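Local coordinates for PFC0360w protein (Plasmodium falciparum, PDB 3NI8) that probably activates the ATPase of the chaperone Hsp90 in the malaria parasite, at residues F38-A41 with Y42-T45; I105-K108 with E109-K113; V132-R135 with C136-G139; F144-N147 with I148-L152. One frame throughout, in Å; residues are numbered along the deposited sequence. Where two conformers were deposited one is given.

Overall arrangement
From the N terminus, interaction 1 comes first, at the N-cap of helix 41-47 where it follows helix 31-39. Interaction 2 closes the hairpin between strands 98-106 and 111-119 at one end of the antiparallel sheet. The last helix, 132-150, carries the other two: interaction 3 in its opening turns and interaction 4 in its final ones, about 17 Å apart between centres. All are local and run in series, so none nests in or crosses another. Interactions 1 and 4 meet directly, Phe38 and Leu44 packing on Phe144, tying the short helices to the long one. Interaction 2 touches none of the others; a probable bond from Phe144 N to Gly139 O joins interactions 3 and 4.

Interaction 1: residues F38-A41 with Y42-T45; sequences FTDA and YTLT. With IPA (isopropyl alcohol), chain B.
Asp40 turns its carboxylate back onto the start of the next helix, where OD1 accepts from Tyr42 N at 2.8 Å. Thr43 N reaches the same oxygen in a weak bond, so the residue serves as the N-cap of helix 41-47. The side chain gets there with CG anti to its own backbone N (chi1 178°), and its other oxygen, OD2, is held by Asn36. One turn on, Leu44 N bonds to Asp40 O at 2.8 Å, almost straight at 175°.

The tight part lies on the Leu44 side: its CG sits 3.4 Å from Asp40 O, and CD1 rests 3.7 Å from Phe38 O. Isopropanol, probably from the crystallisation liquor, has O2 2.7 Å from Phe38 O and also near Glu85 OE2, its proton unsettled between them; O2 lies at the phenyl edge. By contrast Tyr42 is exposed; in the conformer given its ring lies obliquely past Ala41 C. Ala41 O is gripped twice, by Thr45 N and Thr45 OG1 from opposite faces of its carbonyl plane. Behind this turn, Phe38 packs on helix 132-150 and on Ile83 of strand 82-89, while Ala41 and Leu44 lie against Val55 of strand 54-55.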
loop_
_atom_site.group_PDB
_atom_site.type_symbol
_atom_site.label_atom_id
_atom_site.label_comp_id
_atom_site.label_asym_id
_atom_site.label_seq_id
_atom_site.Cartn_x
_atom_site.Cartn_y
_atom_site.Cartn_z
ATOM N N PHE A 38 -7.053 -1.554 1.617
ATOM C CA PHE A 38 -6.151 -0.792 0.776
ATOM C C PHE A 38 -6.827 0.363 0.035
ATOM O O PHE A 38 -6.124 1.255 -0.486
ATOM C CB PHE A 38 -5.440 -1.692 -0.229
ATOM C CG PHE A 38 -4.238 -2.392 0.334
ATOM C CD1 PHE A 38 -2.963 -1.889 0.114
ATOM C CD2 PHE A 38 -4.385 -3.562 1.087
ATOM C CE1 PHE A 38 -1.857 -2.525 0.651
ATOM C CE2 PHE A 38 -3.286 -4.207 1.615
ATOM C CZ PHE A 38 -2.019 -3.698 1.395
ATOM N N THR A 39 -8.162 0.364 -0.009
ATOM C CA THR A 39 -8.881 1.264 -0.906
ATOM C C THR A 39 -9.971 2.122 -0.243
ATOM O O THR A 39 -10.677 2.890 -0.914
ATOM C CB THR A 39 -9.559 0.465 -2.034
ATOM O OG1 THR A 39 -10.442 -0.500 -1.450
ATOM C CG2 THR A 39 -8.537 -0.248 -2.913
ATOM N N ASP A 40 -10.131 1.971 1.063
ATOM C CA ASP A 40 -11.199 2.633 1.791
ATOM C C ASP A 40 -10.601 3.667 2.747
ATOM O O ASP A 40 -9.832 3.324 3.669
ATOM C CB ASP A 40 -12.007 1.586 2.539
ATOM C CG ASP A 40 -13.120 2.170 3.381
ATOM O OD1 ASP A 40 -12.969 3.278 3.957
ATOM O OD2 ASP A 40 -14.155 1.473 3.495
ATOM N N ALA A 41 -10.974 4.926 2.522
ATOM C CA ALA A 41 -10.419 6.051 3.264
ATOM C C ALA A 41 -10.519 5.872 4.784
ATOM O O ALA A 41 -9.556 6.180 5.513
ATOM C CB ALA A 41 -11.061 7.361 2.820
ATOM N N TYR A 42 -11.647 5.351 5.259
ATOM C CA TYR A 42 -11.841 5.226 6.699
ATOM C C TYR A 42 -11.021 4.085 7.319
ATOM O O TYR A 42 -10.564 4.208 8.450
ATOM C CB TYR A 42 -13.334 5.195 7.054
ATOM C CG TYR A 42 -14.081 6.392 6.467
ATOM C CD1 TYR A 42 -13.461 7.627 6.344
ATOM C CD2 TYR A 42 -15.391 6.281 6.040
ATOM C CE1 TYR A 42 -14.126 8.711 5.797
ATOM C CE2 TYR A 42 -16.064 7.354 5.502
ATOM C CZ TYR A 42 -15.431 8.567 5.386
ATOM O OH TYR A 42 -16.110 9.636 4.842
ATOM N N THR A 43 -10.788 3.006 6.563
ATOM C CA THR A 43 -9.878 1.953 7.011
ATOM C C THR A 43 -8.430 2.435 6.919
ATOM O O THR A 43 -7.643 2.255 7.873
ATOM C CB THR A 43 -10.106 0.623 6.276
ATOM O OG1 THR A 43 -11.473 0.253 6.433
ATOM C CG2 THR A 43 -9.276 -0.477 6.898
ATOM N N LEU A 44 -8.085 3.068 5.794
ATOM C CA LEU A 44 -6.738 3.622 5.623
ATOM C C LEU A 44 -6.329 4.580 6.754
ATOM O O LEU A 44 -5.201 4.509 7.255
ATOM C CB LEU A 44 -6.585 4.296 4.255
ATOM C CG LEU A 44 -6.476 3.348 3.052
ATOM C CD1 LEU A 44 -6.828 4.113 1.796
ATOM C CD2 LEU A 44 -5.104 2.682 2.948
ATOM N N THR A 45 -7.254 5.462 7.137
ATOM C CA THR A 45 -7.064 6.379 8.259
ATOM C C THR A 45 -6.790 5.620 9.576
ATOM O O THR A 45 -5.894 6.003 10.313
ATOM C CB THR A 45 -8.268 7.326 8.407
ATOM O OG1 THR A 45 -8.391 8.128 7.225
ATOM C CG2 THR A 45 -8.110 8.259 9.625
HETATM C C1 IPA B . -3.990 3.623 -0.837
HETATM C C2 IPA B . -2.946 2.529 -1.086
HETATM C C3 IPA B . -1.890 2.362 0.007
HETATM O O2 IPA B . -3.593 1.311 -1.355
#

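Interaction 2: residues I105-K108 with E109-K113; sequences ISVK and ENHTK
Val107 lays its side chain over one face of the His111 imidazole, while Lys108 comes to the rim of the same ring. CG1 of the valine stands over the middle of the ring, 3.6 Å from its centroid and only 6° off the normal, a CH-pi contact. The second methyl, CG2, divides its contact between His111 CD2 and Lys113 CB, being 3.7 Å from the latter.

Lys108 can be followed outward. Its CB lies beside Glu109 N; CG, set between the backbone N and the carbonyl carbon (chi1 43°), meets His111 CB at 3.7 Å. Past an extended middle the chain bends at its last torsion, where CE approaches the ring nitrogen and NZ donates to His111 ND1 at 3.0 Å, within 1° of the ring plane.

This is the end of the beta hairpin formed by strands 98-106 and 111-119. A type II turn from Lys108 to His111 reverses the chain, and a beta bulge shifts the register between Ser106 and Lys108. Ile105 and Lys113 form an antiparallel hydrogen-bonded pair, with Lys113 N to Ile105 O at 2.7 Å. At the bulge, His111 O accepts from Val107 N at 3.0 Å and weakly from Lys108 N.

A water donates to Lys108 O and, in the modelled conformer of Ser106, also lies within bonding range of its OG. With NE2 bonded to Glu26 and ND1 to the lysine, both nitrogens of the buried histidine are engaged, which fixes the rotation of the ring; the nearby carboxylate would probably favour a proton on NE2. Tyr28 meets the imidazole edge-to-face.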
loop_
_atom_site.group_PDB
_atom_site.type_symbol
_atom_site.label_atom_id
_atom_site.label_comp_id
_atom_site.label_asym_id
_atom_site.label_seq_id
_atom_site.Cartn_x
_atom_site.Cartn_y
_atom_site.Cartn_z
ATOM N N ILE A 105 -5.037 -13.075 -3.119
ATOM C CA ILE A 105 -5.275 -14.375 -3.730
ATOM C C ILE A 105 -5.950 -15.318 -2.746
ATOM O O ILE A 105 -5.437 -15.570 -1.654
ATOM C CB ILE A 105 -3.922 -14.999 -4.194
ATOM C CG1 ILE A 105 -3.216 -14.095 -5.237
ATOM C CG2 ILE A 105 -4.111 -16.458 -4.695
ATOM C CD1 ILE A 105 -1.671 -14.144 -5.155
ATOM N N SER A 106 -7.102 -15.864 -3.128
ATOM C CA SER A 106 -7.837 -16.801 -2.263
ATOM C C SER A 106 -7.173 -18.181 -2.171
ATOM O O SER A 106 -7.233 -18.974 -3.118
ATOM C CB SER A 106 -9.277 -16.950 -2.746
ATOM O OG SER A 106 -10.023 -17.753 -1.846
ATOM N N VAL A 107 -6.542 -18.455 -1.029
ATOM C CA VAL A 107 -5.848 -19.719 -0.790
ATOM C C VAL A 107 -6.926 -20.790 -0.584
ATOM O O VAL A 107 -6.943 -21.830 -1.262
ATOM C CB VAL A 107 -4.883 -19.637 0.422
ATOM C CG1 VAL A 107 -4.464 -21.037 0.894
ATOM C CG2 VAL A 107 -3.643 -18.821 0.069
ATOM N N LYS A 108 -7.816 -20.513 0.360
ATOM C CA LYS A 108 -9.025 -21.294 0.575
ATOM C C LYS A 108 -10.058 -20.335 1.179
ATOM O O LYS A 108 -9.848 -19.111 1.172
ATOM C CB LYS A 108 -8.756 -22.519 1.458
ATOM C CG LYS A 108 -7.848 -22.277 2.678
ATOM C CD LYS A 108 -7.629 -23.575 3.459
ATOM C CE LYS A 108 -6.570 -23.430 4.553
ATOM N NZ LYS A 108 -6.921 -22.400 5.586
ATOM N N GLU A 109 -11.180 -20.865 1.660
ATOM C CA GLU A 109 -12.178 -20.021 2.315
ATOM C C GLU A 109 -11.645 -19.355 3.593
ATOM O O GLU A 109 -11.021 -20.005 4.454
ATOM C CB GLU A 109 -13.511 -20.754 2.539
ATOM C CG GLU A 109 -13.450 -22.032 3.351
ATOM C CD GLU A 109 -14.552 -23.027 2.952
ATOM O OE1 GLU A 109 -14.427 -24.218 3.329
ATOM O OE2 GLU A 109 -15.527 -22.630 2.255
ATOM N N ASN A 110 -11.872 -18.040 3.655
ATOM C CA ASN A 110 -11.398 -17.168 4.729
ATOM C C ASN A 110 -9.903 -17.297 4.995
ATOM O O ASN A 110 -9.471 -17.383 6.134
ATOM C CB ASN A 110 -12.222 -17.378 6.006
ATOM C CG ASN A 110 -13.683 -17.054 5.809
ATOM O OD1 ASN A 110 -14.041 -16.307 4.904
ATOM N ND2 ASN A 110 -14.537 -17.618 6.641
ATOM N N HIS A 111 -9.128 -17.315 3.919
ATOM C CA HIS A 111 -7.664 -17.429 3.962
ATOM C C HIS A 111 -7.172 -16.767 2.676
ATOM O O HIS A 111 -7.402 -17.296 1.590
ATOM C CB HIS A 111 -7.220 -18.909 4.014
ATOM C CG HIS A 111 -5.729 -19.114 4.002
ATOM N ND1 HIS A 111 -5.130 -20.253 4.504
ATOM C CD2 HIS A 111 -4.715 -18.333 3.553
ATOM C CE1 HIS A 111 -3.818 -20.166 4.363
ATOM N NE2 HIS A 111 -3.539 -19.008 3.795
ATOM N N THR A 112 -6.532 -15.608 2.795
ATOM C CA THR A 112 -6.080 -14.856 1.620
ATOM C C THR A 112 -4.570 -14.678 1.607
ATOM O O THR A 112 -3.956 -14.406 2.639
ATOM C CB THR A 112 -6.771 -13.488 1.544
ATOM O OG1 THR A 112 -8.184 -13.698 1.449
ATOM C CG2 THR A 112 -6.308 -12.679 0.330
ATOM N N LYS A 113 -3.979 -14.839 0.435
ATOM C CA LYS A 113 -2.554 -14.606 0.269
ATOM C C LYS A 113 -2.328 -13.204 -0.251
ATOM O O LYS A 113 -2.706 -12.879 -1.376
ATOM C CB LYS A 113 -1.958 -15.634 -0.678
ATOM C CG LYS A 113 -0.471 -15.784 -0.566
ATOM C CD LYS A 113 0.004 -16.874 -1.509
ATOM C CE LYS A 113 1.492 -16.734 -1.766
ATOM N NZ LYS A 113 1.826 -15.318 -2.135
HETATM O O HOH W 1 -9.862 -16.594 0.566
#

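Interaction 3: residues V132-R135 with C136-G139; sequences VLER and CKNG
Four successive i to i+4 bonds join Val132-Arg135 to Cys136-Gly139 in regular alpha-helical geometry, from Cys136 N to Val132 O at 3.0 Å, through Lys137 N to Leu133 O and Asn138 N to Glu134 O, the shortest at 2.7 Å, to Gly139 N on Arg135 O.

The side chains divide between a buried face and a polar one. On the buried face Cys136 SG, placed anti to its own carbonyl carbon (chi1 -60°), swings back along the helix and comes 4.2 Å from Val132 CG1. The sulfur also lies 3.3 Å from Val132 O. Trp92 packs against both residues, and Phe21, Trp87 and Phe89 surround the cysteine.

On the polar face the placing of Glu134 is tentative, as it holds for the modelled one of two conformers. There it folds over at its second torsion (chi2 -62°), which brings the carboxylate alongside the next turn. OE1 comes 4.0 Å from Lys137 CD, nearer the aliphatic part of the lysine than its ammonium group. The two chains cross at a slant, and Glu134 OE1 and Lys137 NZ are 5.2 Å apart. Beside them Asn138 CB rests 3.4 Å from Glu134 O, the carboxylate and amide planes standing 59° apart in this conformer.

Arg135 leaves in another direction, into a salt bridge with Asp91 and a cation-pi contact with Phe89. The chemistry is therefore split: main-chain bonds hold these turns together, apolar groups and the arginine fasten the helix to the rest of the domain, and in this conformer any attraction between Glu134 and Lys137, short of a salt bridge, would be modest.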
loop_
_atom_site.group_PDB
_atom_site.type_symbol
_atom_site.label_atom_id
_atom_site.label_comp_id
_atom_site.label_asym_id
_atom_site.label_seq_id
_atom_site.Cartn_x
_atom_site.Cartn_y
_atom_site.Cartn_z
ATOM N N VAL A 132 15.930 5.196 0.197
ATOM C CA VAL A 132 14.510 5.258 -0.147
ATOM C C VAL A 132 13.837 3.895 -0.092
ATOM O O VAL A 132 12.683 3.783 0.355
ATOM C CB VAL A 132 14.266 5.906 -1.530
ATOM C CG1 VAL A 132 12.789 5.958 -1.834
ATOM C CG2 VAL A 132 14.868 7.320 -1.580
ATOM N N LEU A 133 14.543 2.867 -0.554
ATOM C CA LEU A 133 13.975 1.526 -0.606
ATOM C C LEU A 133 13.620 1.029 0.799
ATOM O O LEU A 133 12.510 0.583 1.017
ATOM C CB LEU A 133 14.871 0.522 -1.370
ATOM C CG LEU A 133 14.334 -0.928 -1.505
ATOM C CD1 LEU A 133 14.969 -1.658 -2.678
ATOM C CD2 LEU A 133 14.484 -1.798 -0.246
ATOM N N GLU A 134 14.549 1.080 1.756
ATOM C CA GLU A 134 14.216 0.643 3.131
ATOM C C GLU A 134 13.070 1.474 3.727
ATOM O O GLU A 134 12.205 0.934 4.426
ATOM C CB GLU A 134 15.427 0.618 4.075
ATOM C CG GLU A 134 16.291 -0.664 4.002
ATOM C CD GLU A 134 15.544 -1.963 4.384
ATOM O OE1 GLU A 134 15.812 -3.012 3.740
ATOM O OE2 GLU A 134 14.706 -1.942 5.319
ATOM N N ARG A 135 13.041 2.768 3.424
ATOM C CA ARG A 135 11.964 3.620 3.917
ATOM C C ARG A 135 10.590 3.144 3.429
ATOM O O ARG A 135 9.646 3.068 4.216
ATOM C CB ARG A 135 12.250 5.091 3.532
ATOM C CG ARG A 135 11.147 6.068 3.855
ATOM C CD ARG A 135 11.672 7.478 4.054
ATOM N NE ARG A 135 12.105 8.093 2.808
ATOM C CZ ARG A 135 11.479 9.094 2.195
ATOM N NH1 ARG A 135 11.989 9.559 1.046
ATOM N NH2 ARG A 135 10.364 9.632 2.713
ATOM N N CYS A 136 10.484 2.797 2.143
ATOM C CA CYS A 136 9.276 2.156 1.599
ATOM C C CYS A 136 8.954 0.810 2.259
ATOM O O CYS A 136 7.790 0.535 2.576
ATOM C CB CYS A 136 9.397 1.949 0.089
ATOM S SG CYS A 136 9.611 3.445 -0.884
ATOM N N LYS A 137 9.980 -0.012 2.456
ATOM C CA LYS A 137 9.828 -1.353 3.027
ATOM C C LYS A 137 9.469 -1.337 4.539
ATOM O O LYS A 137 8.549 -2.051 4.953
ATOM C CB LYS A 137 11.092 -2.174 2.763
ATOM C CG LYS A 137 10.972 -3.644 3.111
ATOM C CD LYS A 137 12.192 -4.415 2.677
ATOM C CE LYS A 137 11.855 -5.904 2.574
ATOM N NZ LYS A 137 12.744 -6.661 1.610
ATOM N N ASN A 138 10.181 -0.537 5.348
ATOM C CA ASN A 138 9.794 -0.324 6.744
ATOM C C ASN A 138 8.385 0.259 6.865
ATOM O O ASN A 138 7.632 -0.146 7.734
ATOM C CB ASN A 138 10.787 0.580 7.495
ATOM C CG ASN A 138 12.179 -0.043 7.646
ATOM O OD1 ASN A 138 12.393 -1.221 7.359
ATOM N ND2 ASN A 138 13.133 0.769 8.092
ATOM N N GLY A 139 8.026 1.196 5.985
ATOM C CA GLY A 139 6.639 1.701 5.905
ATOM C C GLY A 139 5.573 0.606 5.790
ATOM O O GLY A 139 4.530 0.664 6.447
#

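Interaction 4: residues F144-N147 with I148-L152; sequences FLHN and IEVIL
The closing turns of the long C-terminal helix 132-150 bring Phe144-Asn147 against Ile148-Leu152. Inside, Ile148 CD1 touches two neighbours, 3.8 Å from Phe144 CE2 and 3.9 Å from Leu145 CD2. It meets the phenyl ring obliquely, whereas the leucine lies alongside and points the same way. On the outer side the CG2 methyl of Val150 sits off-centre against the His146 ring, 3.7 Å from CE1, a loose CH-pi contact with the methyl 30° off the ring normal.

Near the end of the helix, Asn147 O takes two backbone donors, Ile151 N at 2.8 Å and Leu152 N at 3.0 Å, an i+4 and an i+5 partner, the second meeting the carbonyl nearly head-on. Its CB lies 3.4 Å from Ile151 CG1, the two side chains running side by side, and its ND2 is bonded to Leu47 O. That amide links this part of the helix to helix 41-47. Ile148 and Leu145 also pack on Phe38 of helix 31-39, and on Tyr27 and Ile23 of strand 21-27 respectively. A long C-terminal helix lying on a curved antiparallel sheet, with two short helices close by, is typical of the SRPBCC fold to which AHA1 domains belong.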
loop_
_atom_site.group_PDB
_atom_site.type_symbol
_atom_site.label_atom_id
_atom_site.label_comp_id
_atom_site.label_asym_id
_atom_site.label_seq_id
_atom_site.Cartn_x
_atom_site.Cartn_y
_atom_site.Cartn_z
ATOM N N PHE A 144 1.951 -0.028 8.064
ATOM C CA PHE A 144 0.779 -0.416 7.301
ATOM C C PHE A 144 0.372 -1.882 7.433
ATOM O O PHE A 144 -0.758 -2.185 7.833
ATOM C CB PHE A 144 0.993 -0.078 5.837
ATOM C CG PHE A 144 -0.268 -0.003 5.044
ATOM C CD1 PHE A 144 -0.768 1.225 4.641
ATOM C CD2 PHE A 144 -0.956 -1.167 4.687
ATOM C CE1 PHE A 144 -1.934 1.293 3.877
ATOM C CE2 PHE A 144 -2.125 -1.105 3.926
ATOM C CZ PHE A 144 -2.609 0.124 3.509
ATOM N N LEU A 145 1.263 -2.791 7.067
ATOM C CA LEU A 145 0.919 -4.216 7.140
ATOM C C LEU A 145 0.794 -4.706 8.581
ATOM O O LEU A 145 0.011 -5.605 8.863
ATOM C CB LEU A 145 1.906 -5.082 6.345
ATOM C CG LEU A 145 1.932 -4.856 4.822
ATOM C CD1 LEU A 145 3.104 -5.575 4.194
ATOM C CD2 LEU A 145 0.609 -5.263 4.133
ATOM N N HIS A 146 1.571 -4.110 9.485
ATOM C CA HIS A 146 1.495 -4.413 10.899
ATOM C C HIS A 146 0.115 -4.109 11.472
ATOM O O HIS A 146 -0.456 -4.932 12.200
ATOM C CB HIS A 146 2.549 -3.616 11.649
ATOM C CG HIS A 146 2.664 -3.987 13.092
ATOM N ND1 HIS A 146 2.036 -3.276 14.096
ATOM C CD2 HIS A 146 3.313 -5.010 13.697
ATOM C CE1 HIS A 146 2.314 -3.836 15.260
ATOM N NE2 HIS A 146 3.079 -4.894 15.044
ATOM N N ASN A 147 -0.431 -2.949 11.123
ATOM C CA ASN A 147 -1.700 -2.513 11.684
ATOM C C ASN A 147 -2.927 -3.264 11.162
ATOM O O ASN A 147 -3.961 -3.305 11.829
ATOM C CB ASN A 147 -1.868 -1.004 11.538
ATOM C CG ASN A 147 -0.818 -0.230 12.300
ATOM O OD1 ASN A 147 -0.246 -0.708 13.298
ATOM N ND2 ASN A 147 -0.542 0.971 11.833
ATOM N N ILE A 148 -2.805 -3.859 9.971
ATOM C CA ILE A 148 -3.816 -4.780 9.451
ATOM C C ILE A 148 -3.983 -5.935 10.437
ATOM O O ILE A 148 -5.093 -6.326 10.793
ATOM C CB ILE A 148 -3.438 -5.311 8.038
ATOM C CG1 ILE A 148 -3.644 -4.208 6.997
ATOM C CG2 ILE A 148 -4.269 -6.567 7.674
ATOM C CD1 ILE A 148 -2.885 -4.407 5.724
ATOM N N GLU A 149 -2.868 -6.463 10.907
ATOM C CA GLU A 149 -2.938 -7.491 11.931
ATOM C C GLU A 149 -3.448 -6.966 13.300
ATOM O O GLU A 149 -4.439 -7.461 13.819
ATOM C CB GLU A 149 -1.588 -8.196 12.075
ATOM C CG GLU A 149 -1.730 -9.557 12.745
ATOM C CD GLU A 149 -0.443 -10.068 13.337
ATOM O OE1 GLU A 149 0.614 -9.428 13.155
ATOM O OE2 GLU A 149 -0.490 -11.117 14.002
ATOM N N VAL A 150 -2.784 -5.948 13.845
ATOM C CA VAL A 150 -2.975 -5.512 15.244
ATOM C C VAL A 150 -4.133 -4.529 15.497
ATOM O O VAL A 150 -4.786 -4.609 16.541
ATOM C CB VAL A 150 -1.645 -4.927 15.835
ATOM C CG1 VAL A 150 -1.870 -4.361 17.229
ATOM C CG2 VAL A 150 -0.571 -6.008 15.886
ATOM N N ILE A 151 -4.362 -3.596 14.572
ATOM C CA ILE A 151 -5.476 -2.648 14.661
ATOM C C ILE A 151 -6.770 -3.259 14.090
ATOM O O ILE A 151 -7.835 -3.226 14.732
ATOM C CB ILE A 151 -5.165 -1.337 13.869
ATOM C CG1 ILE A 151 -3.802 -0.726 14.291
ATOM C CG2 ILE A 151 -6.356 -0.364 13.904
ATOM C CD1 ILE A 151 -3.856 0.298 15.378
ATOM N N LEU A 152 -6.674 -3.803 12.878
ATOM C CA LEU A 152 -7.830 -4.372 12.226
ATOM C C LEU A 152 -8.192 -5.770 12.747
ATOM O O LEU A 152 -9.238 -6.280 12.427
ATOM C CB LEU A 152 -7.641 -4.385 10.701
ATOM C CG LEU A 152 -7.295 -3.096 9.943
ATOM C CD1 LEU A 152 -7.465 -3.369 8.456
ATOM C CD2 LEU A 152 -8.119 -1.869 10.366
#